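Local coordinates for glycosyl hydrolase family 62 protein (Coprinopsis cinerea, PDB 5B6T) that probably hydrolyses terminal alpha-L-arabinofuranosyl side groups from arabinoxylan as a family 62 alpha-L-arabinofuranosidase, at residues A[218-223]-A[260-265]. Sequence-based numbering, arbitrary orientation.
With CA (calcium ion), chain D.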
ATOM      1  N   ASP A 218     -14.418  16.483  -4.913  1.00 13.43           N
ATOM      2  CA  ASP A 218     -15.479  15.746  -5.630  1.00 13.13           C
ATOM      3  C   ASP A 218     -15.874  14.419  -4.969  1.00 12.26           C
ATOM      4  O   ASP A 218     -16.627  13.644  -5.533  1.00 12.38           O
ATOM      5  CB  ASP A 218     -15.056  15.473  -7.067  1.00 13.46           C
ATOM      6  CG  ASP A 218     -13.702  14.763  -7.150  1.00 13.91           C
ATOM      7  OD1 ASP A 218     -13.139  14.422  -6.082  1.00 13.03           O
ATOM      8  OD2 ASP A 218     -13.226  14.577  -8.275  1.00 15.13           O
ATOM      9  N   GLY A 219     -15.357  14.147  -3.770  1.00 11.13           N
ATOM     10  CA  GLY A 219     -15.600  12.880  -3.104  1.00 11.12           C
ATOM     11  C   GLY A 219     -14.779  11.691  -3.600  1.00 10.39           C
ATOM     12  O   GLY A 219     -14.941  10.577  -3.090  1.00 11.11           O
ATOM     13  N   ARG A 220     -13.889  11.907  -4.560  1.00 10.21           N
ATOM     14  CA  ARG A 220     -13.146  10.802  -5.168  1.00  9.84           C
ATOM     15  C   ARG A 220     -11.749  10.640  -4.569  1.00  9.29           C
ATOM     16  O   ARG A 220     -11.101  11.597  -4.169  1.00  9.02           O
ATOM     17  CB  ARG A 220     -13.044  11.016  -6.683  1.00 10.52           C
ATOM     18  CG  ARG A 220     -14.382  11.062  -7.416  1.00 10.90           C
ATOM     19  CD  ARG A 220     -15.052   9.718  -7.403  1.00 11.31           C
ATOM     20  NE  ARG A 220     -16.377   9.742  -8.035  1.00 12.62           N
ATOM     21  CZ  ARG A 220     -17.191   8.698  -8.073  1.00 13.32           C
ATOM     22  NH1 ARG A 220     -16.830   7.516  -7.566  1.00 13.04           N
ATOM     23  NH2 ARG A 220     -18.376   8.828  -8.647  1.00 14.28           N
ATOM     24  N   ARG A 221     -11.284   9.405  -4.555  1.00  8.45           N
ATOM     25  CA  ARG A 221      -9.962   9.100  -4.018  1.00  8.11           C
ATOM     26  C   ARG A 221      -8.879   9.565  -4.990  1.00  7.89           C
ATOM     27  O   ARG A 221      -9.017   9.502  -6.227  1.00  7.52           O
ATOM     28  CB  ARG A 221      -9.806   7.601  -3.750  1.00  8.02           C
ATOM     29  CG  ARG A 221     -10.864   7.003  -2.829  1.00  8.00           C
ATOM     30  CD  ARG A 221     -11.011   7.823  -1.563  1.00  8.52           C
ATOM     31  NE  ARG A 221     -11.903   7.217  -0.584  1.00  8.84           N
ATOM     32  CZ  ARG A 221     -11.526   6.492   0.464  1.00  8.80           C
ATOM     33  NH1 ARG A 221     -10.246   6.183   0.691  1.00  8.59           N
ATOM     34  NH2 ARG A 221     -12.473   6.051   1.314  1.00  9.44           N
ATOM     35  N   TRP A 222      -7.785  10.005  -4.389  1.00  7.68           N
ATOM     36  CA  TRP A 222      -6.612  10.449  -5.130  1.00  7.43           C
ATOM     37  C   TRP A 222      -5.382  10.403  -4.247  1.00  7.51           C
ATOM     38  O   TRP A 222      -5.505  10.215  -3.039  1.00  7.65           O
ATOM     39  CB  TRP A 222      -6.818  11.856  -5.706  1.00  7.49           C
ATOM     40  CG  TRP A 222      -6.944  12.988  -4.696  1.00  7.47           C
ATOM     41  CD1 TRP A 222      -7.925  13.160  -3.773  1.00  7.57           C
ATOM     42  CD2 TRP A 222      -6.048  14.095  -4.549  1.00  7.83           C
ATOM     43  NE1 TRP A 222      -7.701  14.323  -3.070  1.00  8.29           N
ATOM     44  CE2 TRP A 222      -6.546  14.902  -3.504  1.00  8.04           C
ATOM     45  CE3 TRP A 222      -4.875  14.491  -5.207  1.00  8.10           C
ATOM     46  CZ2 TRP A 222      -5.917  16.074  -3.107  1.00  8.24           C
ATOM     47  CZ3 TRP A 222      -4.248  15.634  -4.814  1.00  8.42           C
ATOM     48  CH2 TRP A 222      -4.772  16.432  -3.779  1.00  8.68           C
ATOM     49  N   PHE A 223      -4.208  10.593  -4.847  1.00  7.22           N
ATOM     50  CA  PHE A 223      -2.933  10.596  -4.138  1.00  7.15           C
ATOM     51  C   PHE A 223      -2.190  11.902  -4.181  1.00  7.56           C
ATOM     52  O   PHE A 223      -2.077  12.525  -5.238  1.00  7.20           O
ATOM     53  CB  PHE A 223      -1.983   9.472  -4.646  1.00  7.12           C
ATOM     54  CG  PHE A 223      -2.379   8.141  -4.113  1.00  7.04           C
ATOM     55  CD1 PHE A 223      -3.351   7.370  -4.781  1.00  7.33           C
ATOM     56  CD2 PHE A 223      -1.900   7.720  -2.899  1.00  7.07           C
ATOM     57  CE1 PHE A 223      -3.752   6.165  -4.251  1.00  7.92           C
ATOM     58  CE2 PHE A 223      -2.327   6.521  -2.357  1.00  7.16           C
ATOM     59  CZ  PHE A 223      -3.269   5.763  -3.022  1.00  7.41           C
ATOM     60  N   THR A 260     -12.841   4.014 -13.886  1.00  9.01           N
ATOM     61  CA  THR A 260     -12.842   4.478 -12.514  1.00  9.02           C
ATOM     62  C   THR A 260     -12.574   5.974 -12.505  1.00  9.61           C
ATOM     63  O   THR A 260     -11.810   6.473 -13.332  1.00  9.87           O
ATOM     64  CB  THR A 260     -11.776   3.717 -11.680  1.00  8.90           C
ATOM     65  OG1 THR A 260     -11.824   4.172 -10.323  1.00  8.60           O
ATOM     66  CG2 THR A 260     -10.368   3.905 -12.249  1.00  9.00           C
ATOM     67  N   ARG A 261     -13.191   6.674 -11.552  1.00 10.14           N
ATOM     68  CA  ARG A 261     -12.862   8.060 -11.209  1.00 10.85           C
ATOM     69  C   ARG A 261     -12.053   8.179  -9.924  1.00 10.29           C
ATOM     70  O   ARG A 261     -11.676   9.282  -9.545  1.00 11.12           O
ATOM     71  CB  ARG A 261     -14.149   8.885 -11.049  1.00 13.23           C
ATOM     72  CG  ARG A 261     -14.941   9.035 -12.345  1.00 15.96           C
ATOM     73  CD  ARG A 261     -16.096  10.015 -12.135  1.00 19.20           C
ATOM     74  NE  ARG A 261     -17.203   9.679 -13.026  1.00 24.73           N
ATOM     75  CZ  ARG A 261     -18.495   9.926 -12.785  1.00 28.96           C
ATOM     76  NH1 ARG A 261     -18.890  10.546 -11.675  1.00 30.42           N
ATOM     77  NH2 ARG A 261     -19.402   9.537 -13.672  1.00 32.45           N
ATOM     78  N   ASP A 262     -11.850   7.038  -9.256  1.00  9.38           N
ATOM     79  CA  ASP A 262     -11.109   6.949  -8.014  1.00  8.83           C
ATOM     80  C   ASP A 262      -9.777   6.291  -8.275  1.00  8.52           C
ATOM     81  O   ASP A 262      -9.724   5.241  -8.949  1.00  8.45           O
ATOM     82  CB  ASP A 262     -11.874   6.097  -7.006  1.00  8.98           C
ATOM     83  CG  ASP A 262     -13.155   6.744  -6.545  1.00  9.12           C
ATOM     84  OD1 ASP A 262     -13.106   7.507  -5.555  1.00  9.19           O
ATOM     85  OD2 ASP A 262     -14.234   6.477  -7.168  1.00  9.66           O
ATOM     86  N   ILE A 263      -8.710   6.910  -7.741  1.00  8.00           N
ATOM     87  CA  ILE A 263      -7.381   6.308  -7.745  1.00  8.17           C
ATOM     88  C   ILE A 263      -7.042   6.103  -6.283  1.00  7.68           C
ATOM     89  O   ILE A 263      -6.799   7.066  -5.552  1.00  8.11           O
ATOM     90  CB  ILE A 263      -6.295   7.180  -8.437  1.00  8.82           C
ATOM     91  CG1 ILE A 263      -6.754   7.645  -9.810  1.00  9.61           C
ATOM     92  CG2 ILE A 263      -5.003   6.397  -8.509  1.00  8.64           C
ATOM     93  CD1 ILE A 263      -7.049   6.558 -10.836  1.00  9.49           C
ATOM     94  N   SER A 264      -7.112   4.846  -5.852  1.00  7.21           N
ATOM     95  CA  SER A 264      -7.068   4.524  -4.434  1.00  6.98           C
ATOM     96  C   SER A 264      -5.997   3.451  -4.111  1.00  6.97           C
ATOM     97  O   SER A 264      -5.402   2.859  -5.026  1.00  7.72           O
ATOM     98  CB  SER A 264      -8.507   4.168  -4.003  1.00  6.90           C
ATOM     99  OG  SER A 264      -8.649   3.793  -2.646  1.00  6.48           O
ATOM    100  N   HIS A 265      -5.777   3.264  -2.800  1.00  6.79           N
ATOM    101  CA  HIS A 265      -4.777   2.400  -2.166  1.00  6.50           C
ATOM    102  C   HIS A 265      -3.988   1.508  -3.085  1.00  6.47           C
ATOM    103  O   HIS A 265      -4.496   0.510  -3.560  1.00  7.40           O
ATOM    104  CB  HIS A 265      -5.444   1.561  -1.080  1.00  6.28           C
ATOM    105  CG  HIS A 265      -4.469   0.978  -0.118  1.00  6.34           C
ATOM    106  ND1 HIS A 265      -4.698   0.895   1.240  1.00  6.73           N
ATOM    107  CD2 HIS A 265      -3.218   0.507  -0.320  1.00  6.57           C
ATOM    108  CE1 HIS A 265      -3.637   0.371   1.824  1.00  6.56           C
ATOM    109  NE2 HIS A 265      -2.729   0.115   0.900  1.00  6.69           N
TER
HETATM  110 CA    CA D 501      -0.733  -0.651   1.138  1.00  9.58          CA
HETATM  111  O   HOH W   1     -15.458   7.389  -4.169  1.00 19.17           O
HETATM  112  O   HOH W   2     -17.211  12.027  -9.623  1.00 21.63           O
HETATM  113  O   HOH W   3      -9.649  10.810  -8.614  1.00  8.48           O
HETATM  114  O   HOH W   4      -0.025   1.342   0.805  1.00  7.14           O
HETATM  115  O   HOH W   5      -0.737  -0.344   3.175  1.00  7.49           O
HETATM  116  O   HOH W   6       1.140  -1.548   1.288  1.00  6.38           O
HETATM  117  O   HOH W   7      -0.612  -0.832  -0.943  1.00  6.35           O
HETATM  118  O   HOH W   8      -1.556  -2.653   1.324  1.00  6.30           O
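The carboxylate of Asp262 joins two consecutive arginines of the other segment, one through its side chain and one through its backbone. Asp262 OD2 offers its syn lone pair to Arg220 in a salt bridge, Arg220 NH1 lying 2.8 Å from Asp262 OD2, with the guanidinium and carboxylate planes 67° apart. Asp262 OD1 accepts a nearly straight bond from the backbone N of Arg221 at 2.8 Å and is met on its anti side; a water also donates to it. The chain of Arg220 is bent at chi2 (-68°), which sets CD against both carboxylate oxygens; CB of Arg261 lies over one face of the guanidinium. The two guanidinium planes stand 78° apart, with Arg220 NH2 3.5 Å from Arg261 NH1, and a water accepting from Arg220 NE and Arg261 NH1 probably eases the repulsion. An alanine in place of Arg220 would probably leave Asp262 OD2 without its cationic mate and uncover CB of Arg261.

Further along, Ile263 N donates to Arg221 O at 3.0 Å, and a third water donates to both that carbonyl and Arg261 O. CB of Arg221 packs on CB of Ser264, 3.7 Å away, while its guanidinium turns off to form salt bridges with Glu195 and Glu213. Glu213 also accepts from Ser264 OG and His265 N, so it links the two segments. Phe223 brings its ring edge to the Ser264–His265 peptide, Phe223 CZ lying 3.5 Å from His265 N, and just beyond, His265 NE2 binds the calcium ion, whose other ligands here are five waters.

Two blades of the family's five-bladed beta-propeller meet here: strand 221-228, paired with strand 207-215, faces the loop leading from strand 252-254 into strand 266-268, with Ile263 packing on Tyr288 of strand 285-290 and Val252 of strand 252-254.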